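Local coordinates for cell division control protein 45 cdc45 putative (Entamoeba histolytica, PDB 6CC2) that probably acts in chromosomal DNA replication as the Cdc45 subunit of the CMG helicase, alongside Mcm2-7 and GINS, at residues S270-R275 with G282-R287; I413-G418 with S459-K464; A499-T504 with D518-E523. All coordinates share one frame; numbering follows the deposited sequence.

Contact 1. Residues S270-R275 with G282-R287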
ATOM      1  N   SER A 270      -5.552   6.080  18.439  1.00 18.40           N
ATOM      2  CA  SER A 270      -4.474   6.161  17.456  1.00 19.44           C
ATOM      3  C   SER A 270      -3.251   5.418  17.963  1.00 19.82           C
ATOM      4  O   SER A 270      -2.627   4.634  17.242  1.00 18.60           O
ATOM      5  CB  SER A 270      -4.153   7.623  17.151  1.00 19.56           C
ATOM      6  OG  SER A 270      -3.071   7.716  16.237  1.00 19.07           O
ATOM      7  N   LEU A 271      -2.892   5.648  19.220  1.00 18.60           N
ATOM      8  CA  LEU A 271      -1.729   4.969  19.782  1.00 18.30           C
ATOM      9  C   LEU A 271      -1.918   3.463  19.813  1.00 21.68           C
ATOM     10  O   LEU A 271      -1.011   2.710  19.451  1.00 21.85           O
ATOM     11  CB  LEU A 271      -1.446   5.499  21.191  1.00 22.71           C
ATOM     12  CG  LEU A 271      -0.265   4.897  21.934  1.00 26.74           C
ATOM     13  CD1 LEU A 271       1.021   5.041  21.161  1.00 30.73           C
ATOM     14  CD2 LEU A 271      -0.145   5.552  23.309  1.00 27.26           C
ATOM     15  N   PHE A 272      -3.100   3.003  20.216  1.00 21.54           N
ATOM     16  CA  PHE A 272      -3.332   1.562  20.345  1.00 22.33           C
ATOM     17  C   PHE A 272      -3.303   0.858  18.995  1.00 21.67           C
ATOM     18  O   PHE A 272      -2.969  -0.326  18.933  1.00 23.18           O
ATOM     19  CB  PHE A 272      -4.671   1.315  21.044  1.00 21.39           C
ATOM     20  CG  PHE A 272      -4.861  -0.115  21.511  1.00 19.85           C
ATOM     21  CD1 PHE A 272      -4.308  -0.544  22.698  1.00 22.09           C
ATOM     22  CD2 PHE A 272      -5.579  -1.003  20.748  1.00 23.64           C
ATOM     23  CE1 PHE A 272      -4.477  -1.840  23.123  1.00 24.44           C
ATOM     24  CE2 PHE A 272      -5.753  -2.322  21.167  1.00 25.66           C
ATOM     25  CZ  PHE A 272      -5.197  -2.729  22.355  1.00 24.72           C
ATOM     26  N   HIS A 273      -3.628   1.545  17.912  1.00 18.77           N
ATOM     27  CA  HIS A 273      -3.723   0.927  16.590  1.00 20.53           C
ATOM     28  C   HIS A 273      -2.530   1.205  15.682  1.00 21.58           C
ATOM     29  O   HIS A 273      -2.540   0.779  14.522  1.00 23.31           O
ATOM     30  CB  HIS A 273      -5.015   1.372  15.919  1.00 20.80           C
ATOM     31  CG  HIS A 273      -6.236   0.853  16.609  1.00 21.87           C
ATOM     32  ND1 HIS A 273      -6.793   1.477  17.709  1.00 22.12           N
ATOM     33  CD2 HIS A 273      -6.992  -0.255  16.384  1.00 23.00           C
ATOM     34  CE1 HIS A 273      -7.839   0.782  18.123  1.00 23.72           C
ATOM     35  NE2 HIS A 273      -7.976  -0.275  17.346  1.00 23.20           N
ATOM     36  N   THR A 274      -1.511   1.901  16.165  1.00 18.43           N
ATOM     37  CA  THR A 274      -0.274   2.094  15.408  1.00 21.45           C
ATOM     38  C   THR A 274       0.597   0.853  15.633  1.00 21.01           C
ATOM     39  O   THR A 274       1.129   0.631  16.718  1.00 20.06           O
ATOM     40  CB  THR A 274       0.428   3.374  15.833  1.00 23.82           C
ATOM     41  OG1 THR A 274      -0.460   4.497  15.601  1.00 20.33           O
ATOM     42  CG2 THR A 274       1.705   3.575  15.036  1.00 25.98           C
ATOM     43  N   ARG A 275       0.726   0.032  14.584  1.00 20.03           N
ATOM     44  CA  ARG A 275       1.130  -1.343  14.766  1.00 18.28           C
ATOM     45  C   ARG A 275       2.536  -1.481  15.323  1.00 18.16           C
ATOM     46  O   ARG A 275       2.773  -2.324  16.195  1.00 19.61           O
ATOM     47  CB  ARG A 275       0.992  -2.102  13.441  1.00 18.92           C
ATOM     48  CG  ARG A 275      -0.433  -2.086  12.966  1.00 21.78           C
ATOM     49  CD  ARG A 275      -0.649  -2.822  11.657  1.00 23.03           C
ATOM     50  NE  ARG A 275      -2.007  -2.581  11.187  1.00 22.53           N
ATOM     51  CZ  ARG A 275      -2.502  -3.038  10.039  1.00 25.58           C
ATOM     52  NH1 ARG A 275      -1.744  -3.775   9.228  1.00 24.22           N
ATOM     53  NH2 ARG A 275      -3.748  -2.740   9.696  1.00 25.46           N
ATOM     54  N   GLY A 282       4.079  -3.589  23.848  1.00 27.34           N
ATOM     55  CA  GLY A 282       3.531  -4.798  24.429  1.00 29.33           C
ATOM     56  C   GLY A 282       2.085  -4.695  24.871  1.00 32.10           C
ATOM     57  O   GLY A 282       1.655  -5.450  25.740  1.00 35.88           O
ATOM     58  N   ILE A 283       1.304  -3.795  24.257  1.00 30.82           N
ATOM     59  CA  ILE A 283      -0.067  -3.573  24.684  1.00 29.62           C
ATOM     60  C   ILE A 283      -1.069  -4.455  23.963  1.00 29.49           C
ATOM     61  O   ILE A 283      -2.276  -4.346  24.226  1.00 31.06           O
ATOM     62  CB  ILE A 283      -0.443  -2.088  24.502  1.00 27.91           C
ATOM     63  CG1 ILE A 283      -0.226  -1.632  23.066  1.00 28.54           C
ATOM     64  CG2 ILE A 283       0.382  -1.238  25.455  1.00 27.84           C
ATOM     65  CD1 ILE A 283      -0.606  -0.205  22.820  1.00 27.46           C
ATOM     66  N   TRP A 284      -0.617  -5.328  23.062  1.00 25.44           N
ATOM     67  CA  TRP A 284      -1.501  -6.281  22.401  1.00 24.52           C
ATOM     68  C   TRP A 284      -1.412  -7.667  23.034  1.00 33.06           C
ATOM     69  O   TRP A 284      -1.854  -8.647  22.429  1.00 39.84           O
ATOM     70  CB  TRP A 284      -1.181  -6.366  20.913  1.00 23.23           C
ATOM     71  CG  TRP A 284      -1.599  -5.162  20.117  1.00 21.92           C
ATOM     72  CD1 TRP A 284      -2.285  -4.057  20.562  1.00 24.11           C
ATOM     73  CD2 TRP A 284      -1.362  -4.943  18.730  1.00 22.57           C
ATOM     74  NE1 TRP A 284      -2.492  -3.176  19.530  1.00 26.10           N
ATOM     75  CE2 TRP A 284      -1.930  -3.692  18.393  1.00 25.19           C
ATOM     76  CE3 TRP A 284      -0.711  -5.679  17.735  1.00 22.99           C
ATOM     77  CZ2 TRP A 284      -1.887  -3.182  17.106  1.00 23.93           C
ATOM     78  CZ3 TRP A 284      -0.665  -5.158  16.450  1.00 26.01           C
ATOM     79  CH2 TRP A 284      -1.245  -3.917  16.152  1.00 24.52           C
ATOM     80  N   THR A 285      -0.836  -7.761  24.201  1.00 41.76           N
ATOM     81  CA  THR A 285      -0.712  -9.035  24.895  1.00 54.05           C
ATOM     82  C   THR A 285      -1.992  -9.319  25.684  1.00 50.74           C
ATOM     83  O   THR A 285      -2.995  -8.606  25.573  1.00 40.48           O
ATOM     84  CB  THR A 285       0.520  -9.024  25.798  1.00 65.02           C
ATOM     85  OG1 THR A 285       0.442  -7.909  26.692  1.00 63.40           O
ATOM     86  CG2 THR A 285       1.791  -8.916  24.964  1.00 68.21           C
ATOM     87  N   SER A 286      -1.985 -10.392  26.473  1.00 54.46           N
ATOM     88  CA  SER A 286      -3.138 -10.710  27.300  1.00 56.06           C
ATOM     89  C   SER A 286      -3.358  -9.603  28.326  1.00 57.36           C
ATOM     90  O   SER A 286      -2.411  -9.143  28.974  1.00 52.30           O
ATOM     91  CB  SER A 286      -2.930 -12.055  27.993  1.00 57.06           C
ATOM     92  OG  SER A 286      -1.728 -12.057  28.741  1.00 57.06           O
ATOM     93  N   ARG A 287      -4.612  -9.169  28.467  1.00 59.94           N
ATOM     94  CA  ARG A 287      -4.941  -8.007  29.292  1.00 66.46           C
ATOM     95  C   ARG A 287      -4.225  -6.749  28.796  1.00 64.58           C
ATOM     96  O   ARG A 287      -3.948  -5.819  29.566  1.00 51.68           O
ATOM     97  CB  ARG A 287      -4.617  -8.266  30.769  1.00 64.61           C
ATOM     98  CG  ARG A 287      -5.677  -9.074  31.499  1.00 59.55           C
ATOM     99  CD  ARG A 287      -5.201  -9.483  32.880  1.00 62.36           C
ATOM    100  NE  ARG A 287      -6.314  -9.882  33.740  1.00 73.46           N
ATOM    101  CZ  ARG A 287      -6.169 -10.441  34.938  1.00 82.55           C
ATOM    102  NH1 ARG A 287      -4.956 -10.671  35.423  1.00 79.76           N
ATOM    103  NH2 ARG A 287      -7.239 -10.774  35.648  1.00 91.20           N
TER
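Trp284 comes edge-on to the face of Phe272, a T-shaped pair formed where the chain, after helix 267-273 and helix 275-281, returns past the junction between them in the loop before helix 288-298. The Phe272 ring and the five-membered ring of the indole have centroids 4.8 Å apart and planes at 60°. Trp284 CD1 does the closest touching, 3.7 Å from Phe272 CZ, with NE1 beside it over the outer part of the same face. Phe272 reaches this position because its CG lies anti to the backbone N (chi1 -167°), which carries the ring to Ile283 and Trp284.

Ile283 follows the same ring from another direction. Its CD1 packs against Phe272 CD1 at 3.7 Å, the two side chains lying alongside with their tips heading opposite ways, while its carbonyl O comes within 3.5 Å of Phe272 CE1. At the far rim of the indole, CH2 meets CG of Arg275 near the ring plane, at 3.8 Å. The extended Arg275 chain then carries its guanidinium onward to Asn404 and Glu456, and Phe292 of helix 288-298 packs against Phe272.

The one hydrogen bond across the contact uses the backbone carbonyl of Phe272: Trp284 NE1 donates to Phe272 O at 3.0 Å, bent to 144° at the hydrogen, with the oxygen lying near the indole plane.

Contact 2. Residues I413-G418 with S459-K464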
ATOM      1  N   ILE A 413      -7.225 -11.308  19.609  1.00 34.51           N
ATOM      2  CA  ILE A 413      -7.834 -12.544  20.106  1.00 32.76           C
ATOM      3  C   ILE A 413      -7.170 -13.754  19.464  1.00 29.17           C
ATOM      4  O   ILE A 413      -6.800 -14.720  20.145  1.00 29.96           O
ATOM      5  CB  ILE A 413      -9.356 -12.534  19.859  1.00 33.80           C
ATOM      6  CG1 ILE A 413     -10.019 -11.434  20.689  1.00 37.00           C
ATOM      7  CG2 ILE A 413      -9.973 -13.886  20.174  1.00 39.84           C
ATOM      8  CD1 ILE A 413     -11.467 -11.170  20.311  1.00 40.02           C
ATOM      9  N   LEU A 414      -7.015 -13.729  18.139  1.00 26.63           N
ATOM     10  CA  LEU A 414      -6.518 -14.907  17.445  1.00 27.99           C
ATOM     11  C   LEU A 414      -5.067 -15.213  17.802  1.00 32.05           C
ATOM     12  O   LEU A 414      -4.698 -16.379  17.959  1.00 35.72           O
ATOM     13  CB  LEU A 414      -6.675 -14.739  15.935  1.00 30.22           C
ATOM     14  CG  LEU A 414      -8.122 -14.724  15.442  1.00 33.67           C
ATOM     15  CD1 LEU A 414      -8.165 -14.408  13.956  1.00 33.78           C
ATOM     16  CD2 LEU A 414      -8.818 -16.026  15.731  1.00 34.91           C
ATOM     17  N   LEU A 415      -4.226 -14.184  17.923  1.00 34.43           N
ATOM     18  CA  LEU A 415      -2.844 -14.437  18.305  1.00 40.21           C
ATOM     19  C   LEU A 415      -2.742 -14.969  19.731  1.00 40.54           C
ATOM     20  O   LEU A 415      -1.732 -15.583  20.082  1.00 46.11           O
ATOM     21  CB  LEU A 415      -2.012 -13.171  18.165  1.00 42.91           C
ATOM     22  CG  LEU A 415      -1.769 -12.667  16.736  1.00 48.32           C
ATOM     23  CD1 LEU A 415      -0.809 -11.496  16.779  1.00 46.77           C
ATOM     24  CD2 LEU A 415      -1.242 -13.768  15.818  1.00 50.61           C
ATOM     25  N   LEU A 416      -3.765 -14.742  20.555  1.00 36.27           N
ATOM     26  CA  LEU A 416      -3.777 -15.257  21.926  1.00 41.84           C
ATOM     27  C   LEU A 416      -4.471 -16.607  22.035  1.00 49.73           C
ATOM     28  O   LEU A 416      -4.047 -17.458  22.822  1.00 53.34           O
ATOM     29  CB  LEU A 416      -4.473 -14.256  22.850  1.00 44.61           C
ATOM     30  CG  LEU A 416      -3.654 -13.062  23.344  1.00 50.27           C
ATOM     31  CD1 LEU A 416      -2.733 -12.533  22.278  1.00 53.07           C
ATOM     32  CD2 LEU A 416      -4.593 -11.954  23.824  1.00 52.32           C
ATOM     33  N   SER A 417      -5.535 -16.816  21.264  1.00 56.62           N
ATOM     34  CA  SER A 417      -6.367 -18.004  21.385  1.00 68.85           C
ATOM     35  C   SER A 417      -6.319 -18.906  20.168  1.00 64.28           C
ATOM     36  O   SER A 417      -6.435 -20.127  20.319  1.00 62.65           O
ATOM     37  CB  SER A 417      -7.831 -17.603  21.630  1.00 79.14           C
ATOM     38  OG  SER A 417      -7.945 -16.693  22.711  1.00 85.54           O
ATOM     39  N   GLY A 418      -6.140 -18.338  18.981  1.00 49.47           N
ATOM     40  CA  GLY A 418      -6.265 -19.091  17.748  1.00 48.93           C
ATOM     41  C   GLY A 418      -5.251 -20.213  17.628  1.00 49.71           C
ATOM     42  O   GLY A 418      -4.277 -20.328  18.375  1.00 51.36           O
ATOM     43  N   SER A 459       4.454 -11.308  12.758  1.00 16.83           N
ATOM     44  CA  SER A 459       5.863 -11.073  12.441  1.00 16.88           C
ATOM     45  C   SER A 459       6.505 -10.108  13.406  1.00 17.92           C
ATOM     46  O   SER A 459       7.661 -10.301  13.812  1.00 18.07           O
ATOM     47  CB  SER A 459       5.999 -10.540  11.013  1.00 17.58           C
ATOM     48  OG  SER A 459       5.622 -11.516  10.070  1.00 18.24           O
ATOM     49  N   ARG A 460       5.783  -9.044  13.783  1.00 17.56           N
ATOM     50  CA  ARG A 460       6.335  -8.123  14.782  1.00 18.84           C
ATOM     51  C   ARG A 460       6.439  -8.769  16.157  1.00 19.46           C
ATOM     52  O   ARG A 460       7.409  -8.527  16.895  1.00 19.93           O
ATOM     53  CB  ARG A 460       5.466  -6.860  14.828  1.00 17.06           C
ATOM     54  CG  ARG A 460       5.495  -6.058  13.539  1.00 18.00           C
ATOM     55  CD  ARG A 460       4.828  -4.669  13.710  1.00 18.19           C
ATOM     56  NE  ARG A 460       4.848  -3.894  12.465  1.00 19.83           N
ATOM     57  CZ  ARG A 460       5.833  -3.136  12.062  1.00 25.82           C
ATOM     58  NH1 ARG A 460       6.915  -2.962  12.827  1.00 28.83           N
ATOM     59  NH2 ARG A 460       5.729  -2.497  10.894  1.00 27.78           N
ATOM     60  N   ARG A 461       5.462  -9.581  16.528  1.00 18.35           N
ATOM     61  CA  ARG A 461       5.466 -10.188  17.863  1.00 20.14           C
ATOM     62  C   ARG A 461       6.663 -11.115  18.036  1.00 19.78           C
ATOM     63  O   ARG A 461       7.289 -11.146  19.101  1.00 20.68           O
ATOM     64  CB  ARG A 461       4.162 -10.941  18.085  1.00 22.65           C
ATOM     65  CG  ARG A 461       4.185 -11.829  19.331  1.00 26.88           C
ATOM     66  CD  ARG A 461       2.770 -12.183  19.738  1.00 31.83           C
ATOM     67  NE  ARG A 461       2.074 -11.014  20.237  1.00 41.78           N
ATOM     68  CZ  ARG A 461       0.878 -11.038  20.810  1.00 54.85           C
ATOM     69  NH1 ARG A 461       0.247 -12.192  20.964  1.00 55.14           N
ATOM     70  NH2 ARG A 461       0.321  -9.912  21.229  1.00 62.61           N
ATOM     71  N   TYR A 462       7.011 -11.861  16.985  1.00 19.90           N
ATOM     72  CA  TYR A 462       8.087 -12.842  17.066  1.00 20.85           C
ATOM     73  C   TYR A 462       9.359 -12.411  16.359  1.00 22.61           C
ATOM     74  O   TYR A 462      10.353 -13.166  16.376  1.00 24.37           O
ATOM     75  CB  TYR A 462       7.584 -14.183  16.532  1.00 21.57           C
ATOM     76  CG  TYR A 462       6.409 -14.671  17.344  1.00 23.41           C
ATOM     77  CD1 TYR A 462       6.569 -15.014  18.692  1.00 26.90           C
ATOM     78  CD2 TYR A 462       5.154 -14.772  16.795  1.00 26.22           C
ATOM     79  CE1 TYR A 462       5.493 -15.426  19.451  1.00 32.71           C
ATOM     80  CE2 TYR A 462       4.074 -15.190  17.543  1.00 29.50           C
ATOM     81  CZ  TYR A 462       4.250 -15.526  18.868  1.00 35.01           C
ATOM     82  OH  TYR A 462       3.181 -15.948  19.629  1.00 41.52           O
ATOM     83  N   LYS A 463       9.396 -11.194  15.818  1.00 19.79           N
ATOM     84  CA  LYS A 463      10.569 -10.649  15.152  1.00 21.03           C
ATOM     85  C   LYS A 463      11.039 -11.611  14.057  1.00 22.15           C
ATOM     86  O   LYS A 463      12.215 -11.952  13.946  1.00 24.83           O
ATOM     87  CB  LYS A 463      11.701 -10.352  16.141  1.00 27.02           C
ATOM     88  CG  LYS A 463      11.350  -9.371  17.225  1.00 34.81           C
ATOM     89  CD  LYS A 463      10.865  -8.054  16.678  1.00 51.99           C
ATOM     90  CE  LYS A 463      10.646  -7.029  17.789  1.00 69.22           C
ATOM     91  NZ  LYS A 463      11.933  -6.490  18.316  1.00 78.85           N
ATOM     92  N   LYS A 464      10.085 -12.068  13.251  1.00 22.60           N
ATOM     93  CA  LYS A 464      10.351 -13.030  12.193  1.00 22.09           C
ATOM     94  C   LYS A 464       9.255 -12.861  11.147  1.00 18.55           C
ATOM     95  O   LYS A 464       8.108 -13.216  11.426  1.00 18.16           O
ATOM     96  CB  LYS A 464      10.356 -14.450  12.749  1.00 23.29           C
ATOM     97  CG  LYS A 464      10.412 -15.568  11.694  1.00 33.14           C
ATOM     98  CD  LYS A 464      11.673 -15.555  10.871  1.00 49.39           C
ATOM     99  CE  LYS A 464      11.790 -16.831  10.042  1.00 69.53           C
ATOM    100  NZ  LYS A 464      12.938 -16.803   9.094  1.00 81.63           N
TER
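Arg461 reaches from helix 444-462 to Leu415 and Leu416. Its CB points toward the other helix, and with CG anti to the backbone N (chi1 169°) the chain starts straight across. CG rides over the centre of the neighbouring Tyr462 ring, 3.6 Å above its plane, a CH-pi-like packing of the aliphatic part on the ring within the same segment. The chain bends about the CG-CD bond (chi3 -69°), which turns NE and sends the guanidinium toward the two leucines.

The helix ends joined here are the C-terminal turns of 393-417 and 444-462, which run on into the mixed beta-sheet region. Further in, Leu414 and Leu415 pack on Leu454 of helix 444-462, so the arginine sits at the outer margin of a helix-helix interface.

At the guanidinium, Leu415 CD1 lies over one face, toward the rim and 4.3 Å above the plane. NH1 is the atom most closely approached: Leu415 CB is 3.7 Å from it, and Leu416 CD1, coming in at the edge and in plane, is 3.3 Å from it. The Leu416 and Arg461 side chains cross at about a right angle. NH2, beside NH1, points much the same way and donates to the carbonyl O of Trp284.

Contact 3. Residues A499-T504 with D518-E523. With EDO (1,2-ethanediol), chain G.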
ATOM      1  N   ALA A 499       4.182 -20.262  -5.831  1.00 26.71           N
ATOM      2  CA  ALA A 499       4.277 -21.520  -6.566  1.00 27.24           C
ATOM      3  C   ALA A 499       3.769 -22.671  -5.707  1.00 27.09           C
ATOM      4  O   ALA A 499       2.976 -23.509  -6.162  1.00 28.98           O
ATOM      5  CB  ALA A 499       5.720 -21.770  -7.006  1.00 27.95           C
ATOM      6  N   LYS A 500       4.204 -22.719  -4.445  1.00 26.90           N
ATOM      7  CA  LYS A 500       3.857 -23.863  -3.613  1.00 28.42           C
ATOM      8  C   LYS A 500       2.416 -23.778  -3.113  1.00 24.80           C
ATOM      9  O   LYS A 500       1.752 -24.813  -2.971  1.00 26.25           O
ATOM     10  CB  LYS A 500       4.849 -23.978  -2.444  1.00 31.18           C
ATOM     11  CG  LYS A 500       6.303 -24.241  -2.899  1.00 33.34           C
ATOM     12  CD  LYS A 500       6.393 -25.444  -3.816  1.00 33.74           C
ATOM     13  CE  LYS A 500       7.820 -25.698  -4.309  1.00 40.41           C
ATOM     14  NZ  LYS A 500       7.857 -26.824  -5.279  1.00 47.25           N
ATOM     15  N   PHE A 501       1.913 -22.575  -2.844  1.00 22.59           N
ATOM     16  CA  PHE A 501       0.509 -22.435  -2.494  1.00 22.80           C
ATOM     17  C   PHE A 501      -0.378 -22.915  -3.647  1.00 25.60           C
ATOM     18  O   PHE A 501      -1.363 -23.637  -3.430  1.00 26.20           O
ATOM     19  CB  PHE A 501       0.184 -20.983  -2.152  1.00 23.16           C
ATOM     20  CG  PHE A 501      -1.222 -20.778  -1.625  1.00 22.91           C
ATOM     21  CD1 PHE A 501      -2.280 -20.591  -2.500  1.00 23.56           C
ATOM     22  CD2 PHE A 501      -1.475 -20.785  -0.265  1.00 25.38           C
ATOM     23  CE1 PHE A 501      -3.575 -20.407  -2.016  1.00 25.36           C
ATOM     24  CE2 PHE A 501      -2.757 -20.601   0.222  1.00 26.38           C
ATOM     25  CZ  PHE A 501      -3.809 -20.431  -0.648  1.00 24.81           C
ATOM     26  N   THR A 502      -0.031 -22.543  -4.875  1.00 25.51           N
ATOM     27  CA  THR A 502      -0.855 -22.932  -6.012  1.00 27.23           C
ATOM     28  C   THR A 502      -0.673 -24.407  -6.345  1.00 30.14           C
ATOM     29  O   THR A 502      -1.635 -25.085  -6.704  1.00 29.80           O
ATOM     30  CB  THR A 502      -0.551 -22.059  -7.230  1.00 29.38           C
ATOM     31  OG1 THR A 502       0.809 -22.186  -7.615  1.00 35.97           O
ATOM     32  CG2 THR A 502      -0.856 -20.631  -6.923  1.00 27.09           C
ATOM     33  N   GLN A 503       0.550 -24.928  -6.207  1.00 29.18           N
ATOM     34  CA  GLN A 503       0.783 -26.352  -6.424  1.00 29.63           C
ATOM     35  C   GLN A 503      -0.008 -27.203  -5.430  1.00 26.85           C
ATOM     36  O   GLN A 503      -0.518 -28.275  -5.797  1.00 28.96           O
ATOM     37  CB  GLN A 503       2.276 -26.667  -6.337  1.00 41.07           C
ATOM     38  CG  GLN A 503       3.081 -26.187  -7.537  1.00 60.08           C
ATOM     39  CD  GLN A 503       4.573 -26.446  -7.392  1.00 65.80           C
ATOM     40  OE1 GLN A 503       4.993 -27.335  -6.654  1.00 67.77           O
ATOM     41  NE2 GLN A 503       5.381 -25.661  -8.100  1.00 63.57           N
ATOM     42  N   THR A 504      -0.138 -26.740  -4.183  1.00 25.56           N
ATOM     43  CA  THR A 504      -0.949 -27.461  -3.213  1.00 25.13           C
ATOM     44  C   THR A 504      -2.401 -27.520  -3.664  1.00 25.76           C
ATOM     45  O   THR A 504      -3.037 -28.587  -3.648  1.00 25.57           O
ATOM     46  CB  THR A 504      -0.837 -26.801  -1.831  1.00 26.56           C
ATOM     47  OG1 THR A 504       0.541 -26.762  -1.422  1.00 26.37           O
ATOM     48  CG2 THR A 504      -1.648 -27.567  -0.818  1.00 28.63           C
ATOM     49  N   ASP A 518      -0.071 -10.285  -4.620  1.00 21.29           N
ATOM     50  CA  ASP A 518       0.565 -10.772  -3.397  1.00 23.68           C
ATOM     51  C   ASP A 518      -0.319 -11.681  -2.537  1.00 21.68           C
ATOM     52  O   ASP A 518       0.003 -11.904  -1.351  1.00 20.25           O
ATOM     53  CB  ASP A 518       1.033  -9.585  -2.522  1.00 29.93           C
ATOM     54  CG  ASP A 518      -0.097  -8.622  -2.193  1.00 34.36           C
ATOM     55  OD1 ASP A 518      -1.280  -9.009  -2.309  1.00 33.09           O
ATOM     56  OD2 ASP A 518       0.190  -7.468  -1.834  1.00 37.77           O
ATOM     57  N   SER A 519      -1.401 -12.225  -3.083  1.00 20.58           N
ATOM     58  CA  SER A 519      -2.295 -13.023  -2.275  1.00 20.60           C
ATOM     59  C   SER A 519      -3.079 -13.982  -3.158  1.00 20.94           C
ATOM     60  O   SER A 519      -3.217 -13.783  -4.364  1.00 20.98           O
ATOM     61  CB  SER A 519      -3.259 -12.131  -1.483  1.00 22.08           C
ATOM     62  OG  SER A 519      -4.169 -11.481  -2.362  1.00 24.26           O
ATOM     63  N   PHE A 520      -3.637 -14.993  -2.512  1.00 19.49           N
ATOM     64  CA  PHE A 520      -4.422 -16.030  -3.161  1.00 22.72           C
ATOM     65  C   PHE A 520      -5.587 -16.407  -2.251  1.00 21.92           C
ATOM     66  O   PHE A 520      -5.480 -16.349  -1.029  1.00 20.76           O
ATOM     67  CB  PHE A 520      -3.601 -17.312  -3.426  1.00 27.09           C
ATOM     68  CG  PHE A 520      -2.290 -17.065  -4.082  1.00 32.72           C
ATOM     69  CD1 PHE A 520      -1.194 -16.672  -3.337  1.00 36.20           C
ATOM     70  CD2 PHE A 520      -2.144 -17.225  -5.464  1.00 38.25           C
ATOM     71  CE1 PHE A 520       0.026 -16.432  -3.945  1.00 45.64           C
ATOM     72  CE2 PHE A 520      -0.925 -16.997  -6.070  1.00 40.04           C
ATOM     73  CZ  PHE A 520       0.162 -16.592  -5.306  1.00 43.64           C
ATOM     74  N   VAL A 521      -6.690 -16.828  -2.868  1.00 21.06           N
ATOM     75  CA  VAL A 521      -7.843 -17.350  -2.150  1.00 21.39           C
ATOM     76  C   VAL A 521      -8.225 -18.699  -2.746  1.00 21.38           C
ATOM     77  O   VAL A 521      -8.340 -18.828  -3.967  1.00 22.62           O
ATOM     78  CB  VAL A 521      -9.043 -16.392  -2.229  1.00 24.39           C
ATOM     79  CG1 VAL A 521     -10.203 -16.926  -1.403  1.00 25.94           C
ATOM     80  CG2 VAL A 521      -8.640 -15.005  -1.733  1.00 25.35           C
ATOM     81  N   THR A 522      -8.397 -19.696  -1.886  1.00 23.32           N
ATOM     82  CA  THR A 522      -8.981 -20.971  -2.295  1.00 23.38           C
ATOM     83  C   THR A 522      -9.975 -21.375  -1.214  1.00 21.64           C
ATOM     84  O   THR A 522     -10.293 -20.597  -0.314  1.00 21.54           O
ATOM     85  CB  THR A 522      -7.895 -22.031  -2.560  1.00 25.60           C
ATOM     86  OG1 THR A 522      -8.522 -23.227  -3.076  1.00 27.59           O
ATOM     87  CG2 THR A 522      -7.125 -22.382  -1.311  1.00 25.88           C
ATOM     88  N   GLU A 523     -10.483 -22.601  -1.297  1.00 21.48           N
ATOM     89  CA  GLU A 523     -11.516 -23.070  -0.378  1.00 22.16           C
ATOM     90  C   GLU A 523     -11.439 -24.585  -0.321  1.00 22.58           C
ATOM     91  O   GLU A 523     -11.217 -25.235  -1.334  1.00 23.75           O
ATOM     92  CB  GLU A 523     -12.891 -22.609  -0.866  1.00 30.73           C
ATOM     93  CG  GLU A 523     -14.033 -22.873   0.089  1.00 48.29           C
ATOM     94  CD  GLU A 523     -15.324 -22.212  -0.370  1.00 58.21           C
ATOM     95  OE1 GLU A 523     -15.528 -22.092  -1.596  1.00 57.30           O
ATOM     96  OE2 GLU A 523     -16.128 -21.798   0.496  1.00 60.27           O
TER
HETATM   97  C1  EDO G 606     -14.648 -27.525  -1.862  1.00 49.53           C
HETATM   98  O1  EDO G 606     -13.460 -27.067  -2.518  1.00 50.38           O
HETATM   99  C2  EDO G 606     -15.575 -26.352  -1.587  1.00 50.12           C
HETATM  100  O2  EDO G 606     -15.873 -25.669  -2.805  1.00 60.96           O
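The rings of Phe501 and Phe520 lie nearly parallel, with planes at 25°, but they are slid so far apart that they barely overlap, and their centroids are 5.4 Å from each other. What meets the Phe501 ring is mostly its neighbour's stem: Phe520 CB comes obliquely to Phe501 CE1 at 3.4 Å. Around the same ring, Thr522 CG2 approaches CZ of Phe501 at 3.9 Å, also at a slant. The Phe520 ring is met in turn by CG2 of Thr502, which sits 3.7 Å from Phe520 CE2.

CB of each phenylalanine points toward the opposite segment. Phe501 has CG anti to the backbone N (chi1 -173°), which sends its ring across to the strand. Helix 499-504 and strand 519-523 run almost in the same direction, at 12°, with their axes 9.9 Å apart. They belong to a layered alpha/beta unit: helix 494-508 lies against one side of the mixed sheet, while Ser519 and Val521 of the same strand turn to the other side and touch helix 444-462. This is consistent with the DHHA1-like C-terminal domain of RecJ-related proteins. Ile482 of the adjacent strand and Tyr532 of helix 529-537 also pack on Phe501.

Further along the strand, at Glu523, a 1,2-ethanediol, probably from the crystallisation liquor, donates from O1 to the backbone O of Glu523 at 3.1 Å.

The chemistry across the interface is apolar: both threonines offer methyls to the rings and use their hydroxyls elsewhere. Thr522 OG1 bonds to the Ser511 carbonyl, and Thr502 OG1 lies among carbonyls of its own helix. Cohesion between helix and strand here therefore rests on apolar contact, the threonine hydroxyls finding partners outside the interface.

How the contacts relate
Going from the N terminus, contact 1 closes first, a short loop filled by helix 275-281. Contact 2 follows, closing a longer excursion in which the chain leaves helix 393-417, forms the strand pair 419-423 and 427-432, and returns along helix 444-462. Contact 3 comes last, with a small loop near the C terminus. The three lie in series, so none nests or crosses. Contacts 1 and 2 nonetheless meet in space, their centres 12 Å apart: Arg461 and Leu416 touch the 282-287 loop, joining it to helices 444-462 and 393-417. Contact 3 stands apart, its nearest atoms about 12 Å from contact 1 and 13 Å from contact 2, but helix 444-462 reaches both contact 2 and contact 3.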